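Local atomic coordinates of ornithine cyclodeaminase (Methanocaldococcus jannaschii, PDB entry 3MGJ), a protein that probably catalyses the NAD-dependent conversion of ornithine to proline with release of ammonia, and is represented here by its N-terminal domain alone. Residues R4-R9 and E80-P85. Sequence-based numbering, arbitrary orientation.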
ATOM      1  N   ARG A   4      19.339   2.487   2.714  1.00 29.67           N
ATOM      2  CA  ARG A   4      18.684   3.600   3.364  1.00 33.74           C
ATOM      3  C   ARG A   4      17.187   3.409   3.269  1.00 31.64           C
ATOM      4  O   ARG A   4      16.707   2.724   2.393  1.00 33.67           O
ATOM      5  CB  ARG A   4      19.093   4.947   2.761  1.00 41.68           C
ATOM      6  CG  ARG A   4      18.672   6.157   3.624  1.00 46.96           C
ATOM      7  CD  ARG A   4      19.271   7.489   3.140  1.00 53.62           C
ATOM      8  NE  ARG A   4      20.604   7.790   3.689  1.00 65.57           N
ATOM      9  CZ  ARG A   4      21.747   7.714   3.005  1.00 60.10           C
ATOM     10  NH1 ARG A   4      21.746   7.337   1.734  1.00 57.68           N
ATOM     11  NH2 ARG A   4      22.897   8.022   3.594  1.00 54.92           N
ATOM     12  N   GLU A   5      16.455   4.021   4.184  1.00 33.55           N
ATOM     13  CA  GLU A   5      15.013   3.878   4.237  1.00 30.86           C
ATOM     14  C   GLU A   5      14.367   5.161   3.754  1.00 32.05           C
ATOM     15  O   GLU A   5      14.787   6.248   4.130  1.00 33.78           O
ATOM     16  CB  GLU A   5      14.604   3.594   5.671  1.00 32.14           C
ATOM     17  CG  GLU A   5      13.253   2.956   5.821  1.00 34.56           C
ATOM     18  CD  GLU A   5      12.846   2.802   7.284  1.00 40.98           C
ATOM     19  OE1 GLU A   5      13.712   3.030   8.168  1.00 39.09           O
ATOM     20  OE2 GLU A   5      11.665   2.452   7.550  1.00 42.62           O
ATOM     21  N   ILE A   6      13.361   5.050   2.896  1.00 31.41           N
ATOM     22  CA  ILE A   6      12.647   6.238   2.438  1.00 31.74           C
ATOM     23  C   ILE A   6      11.185   6.135   2.788  1.00 29.05           C
ATOM     24  O   ILE A   6      10.719   5.087   3.184  1.00 29.75           O
ATOM     25  CB  ILE A   6      12.784   6.476   0.912  1.00 32.16           C
ATOM     26  CG1 ILE A   6      11.980   5.443   0.134  1.00 30.39           C
ATOM     27  CG2 ILE A   6      14.228   6.438   0.514  1.00 34.11           C
ATOM     28  CD1 ILE A   6      11.549   5.907  -1.200  1.00 29.44           C
ATOM     29  N   GLU A   7      10.454   7.225   2.633  1.00 30.17           N
ATOM     30  CA  GLU A   7       9.026   7.197   2.886  1.00 30.87           C
ATOM     31  C   GLU A   7       8.283   7.977   1.830  1.00 30.49           C
ATOM     32  O   GLU A   7       8.665   9.077   1.500  1.00 32.28           O
ATOM     33  CB  GLU A   7       8.756   7.765   4.257  1.00 31.10           C
ATOM     34  CG  GLU A   7       7.331   7.908   4.622  1.00 33.66           C
ATOM     35  CD  GLU A   7       7.222   8.323   6.065  1.00 43.88           C
ATOM     36  OE1 GLU A   7       7.498   7.464   6.923  1.00 48.98           O
ATOM     37  OE2 GLU A   7       6.913   9.506   6.351  1.00 49.67           O
ATOM     38  N   LEU A   8       7.254   7.377   1.251  1.00 30.18           N
ATOM     39  CA  LEU A   8       6.369   8.122   0.369  1.00 32.13           C
ATOM     40  C   LEU A   8       5.211   8.574   1.201  1.00 31.29           C
ATOM     41  O   LEU A   8       4.840   7.914   2.154  1.00 32.15           O
ATOM     42  CB  LEU A   8       5.852   7.272  -0.788  1.00 32.63           C
ATOM     43  CG  LEU A   8       6.822   6.921  -1.908  1.00 31.31           C
ATOM     44  CD1 LEU A   8       7.812   8.041  -2.062  1.00 35.91           C
ATOM     45  CD2 LEU A   8       7.537   5.649  -1.589  1.00 29.91           C
ATOM     46  N   ARG A   9       4.629   9.700   0.839  1.00 34.05           N
ATOM     47  CA  ARG A   9       3.522  10.245   1.603  1.00 33.12           C
ATOM     48  C   ARG A   9       2.510  10.850   0.641  1.00 37.32           C
ATOM     49  O   ARG A   9       2.872  11.462  -0.363  1.00 35.02           O
ATOM     50  CB  ARG A   9       4.056  11.288   2.570  1.00 37.12           C
ATOM     51  CG  ARG A   9       3.110  11.746   3.626  1.00 43.22           C
ATOM     52  CD  ARG A   9       3.675  12.985   4.307  1.00 51.41           C
ATOM     53  NE  ARG A   9       2.828  13.473   5.398  1.00 58.84           N
ATOM     54  CZ  ARG A   9       1.784  14.293   5.256  1.00 55.40           C
ATOM     55  NH1 ARG A   9       1.410  14.731   4.052  1.00 49.05           N
ATOM     56  NH2 ARG A   9       1.103  14.672   6.332  1.00 57.40           N
ATOM     57  N   GLU A  80       8.228  12.575  -1.276  1.00 42.30           N
ATOM     58  CA  GLU A  80       9.183  11.553  -0.898  1.00 37.50           C
ATOM     59  C   GLU A  80      10.190  12.166   0.105  1.00 37.79           C
ATOM     60  O   GLU A  80      10.527  13.338   0.003  1.00 40.84           O
ATOM     61  CB  GLU A  80       9.862  11.058  -2.189  1.00 40.02           C
ATOM     62  CG  GLU A  80      10.847   9.890  -2.060  1.00 40.89           C
ATOM     63  CD  GLU A  80      12.257  10.344  -1.721  1.00 43.97           C
ATOM     64  OE1 GLU A  80      12.465  11.564  -1.560  1.00 49.23           O
ATOM     65  OE2 GLU A  80      13.160   9.490  -1.606  1.00 47.08           O
ATOM     66  N   VAL A  81      10.637  11.396   1.095  1.00 37.33           N
ATOM     67  CA  VAL A  81      11.680  11.848   2.024  1.00 35.88           C
ATOM     68  C   VAL A  81      12.532  10.685   2.458  1.00 34.68           C
ATOM     69  O   VAL A  81      12.110   9.550   2.376  1.00 34.48           O
ATOM     70  CB  VAL A  81      11.141  12.492   3.329  1.00 32.86           C
ATOM     71  CG1 VAL A  81      10.189  13.622   3.030  1.00 34.33           C
ATOM     72  CG2 VAL A  81      10.514  11.441   4.222  1.00 35.15           C
ATOM     73  N   GLU A  82      13.734  10.982   2.942  1.00 36.90           N
ATOM     74  CA  GLU A  82      14.609   9.958   3.469  1.00 33.92           C
ATOM     75  C   GLU A  82      14.448   9.855   4.967  1.00 35.36           C
ATOM     76  O   GLU A  82      14.073  10.813   5.631  1.00 34.52           O
ATOM     77  CB  GLU A  82      16.057  10.249   3.113  1.00 36.99           C
ATOM     78  CG  GLU A  82      16.340  10.128   1.627  1.00 48.02           C
ATOM     79  CD  GLU A  82      17.746  10.580   1.249  1.00 56.78           C
ATOM     80  OE1 GLU A  82      18.685  10.394   2.065  1.00 59.27           O
ATOM     81  OE2 GLU A  82      17.903  11.117   0.127  1.00 56.54           O
ATOM     82  N   LEU A  83      14.721   8.666   5.486  1.00 36.62           N
ATOM     83  CA  LEU A  83      14.710   8.431   6.916  1.00 36.79           C
ATOM     84  C   LEU A  83      16.120   8.093   7.398  1.00 38.80           C
ATOM     85  O   LEU A  83      16.794   7.226   6.823  1.00 38.58           O
ATOM     86  CB  LEU A  83      13.761   7.284   7.270  1.00 34.08           C
ATOM     87  CG  LEU A  83      12.290   7.333   6.840  1.00 36.36           C
ATOM     88  CD1 LEU A  83      11.602   6.076   7.323  1.00 34.69           C
ATOM     89  CD2 LEU A  83      11.551   8.567   7.345  1.00 36.73           C
ATOM     90  N   GLN A  84      16.558   8.786   8.450  1.00 37.87           N
ATOM     91  CA  GLN A  84      17.784   8.430   9.151  1.00 39.71           C
ATOM     92  C   GLN A  84      17.579   7.215  10.049  1.00 36.12           C
ATOM     93  O   GLN A  84      16.680   7.195  10.877  1.00 37.86           O
ATOM     94  CB  GLN A  84      18.317   9.596   9.987  1.00 37.98           C
ATOM     95  CG  GLN A  84      19.773   9.409  10.366  1.00 39.39           C
ATOM     96  CD  GLN A  84      20.196  10.288  11.510  1.00 51.02           C
ATOM     97  OE1 GLN A  84      19.736  10.117  12.643  1.00 53.62           O
ATOM     98  NE2 GLN A  84      21.085  11.245  11.228  1.00 53.54           N
ATOM     99  N   PRO A  85      18.442   6.207   9.902  1.00 37.24           N
ATOM    100  CA  PRO A  85      18.337   5.011  10.738  1.00 37.07           C
ATOM    101  C   PRO A  85      18.792   5.304  12.159  1.00 37.16           C
ATOM    102  O   PRO A  85      19.694   6.114  12.369  1.00 41.41           O
ATOM    103  CB  PRO A  85      19.343   4.044  10.094  1.00 37.48           C
ATOM    104  CG  PRO A  85      19.930   4.773   8.922  1.00 39.03           C
ATOM    105  CD  PRO A  85      19.682   6.212   9.114  1.00 35.45           C
TER
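Glu80 packs beside Leu8 and Ile6 where strand 78-83 pairs antiparallel with strand 2-10 at one border of a four-stranded sheet of order 2-3-1-4; with helices 17-27 and 58-74 this is a ferredoxin-like alpha+beta sandwich. With Glu80 CG anti to the backbone N (chi1 -176°), CG packs on Leu8 CD1 at 3.6 Å. A bend at chi2 (-86°) then turns CD aside, and Glu80 OE2 comes to 3.9 Å from Ile6 CG2. Glu80 and Ile6 cross at about a right angle on the face that meets helix 58-74. Val81 makes a reciprocal backbone pair with Glu7, its O taking Glu7 N at 2.9 Å and its N reaching Glu7 O at 3.1 Å, while CG2 touches Glu7 CB. Glu82 returns to the helix-facing side. Its OE1 stands 3.6 Å from Arg4 NE, a long salt bridge in which the oxygen sits well off the guanidinium plane and no N-H points at it. Arg4 NH1 has its stronger partner in Asp62 of helix 58-74. An alanine in place of Arg4 would probably leave both Glu82 and Asp62 without this shared positive partner. On the other face Leu83 crosses Glu5 obliquely. Leu83 N bonds to Glu5 O at 2.8 Å, and Leu83 CD1 rests against the Glu5 carboxylate, 3.5 Å from Glu5 CD.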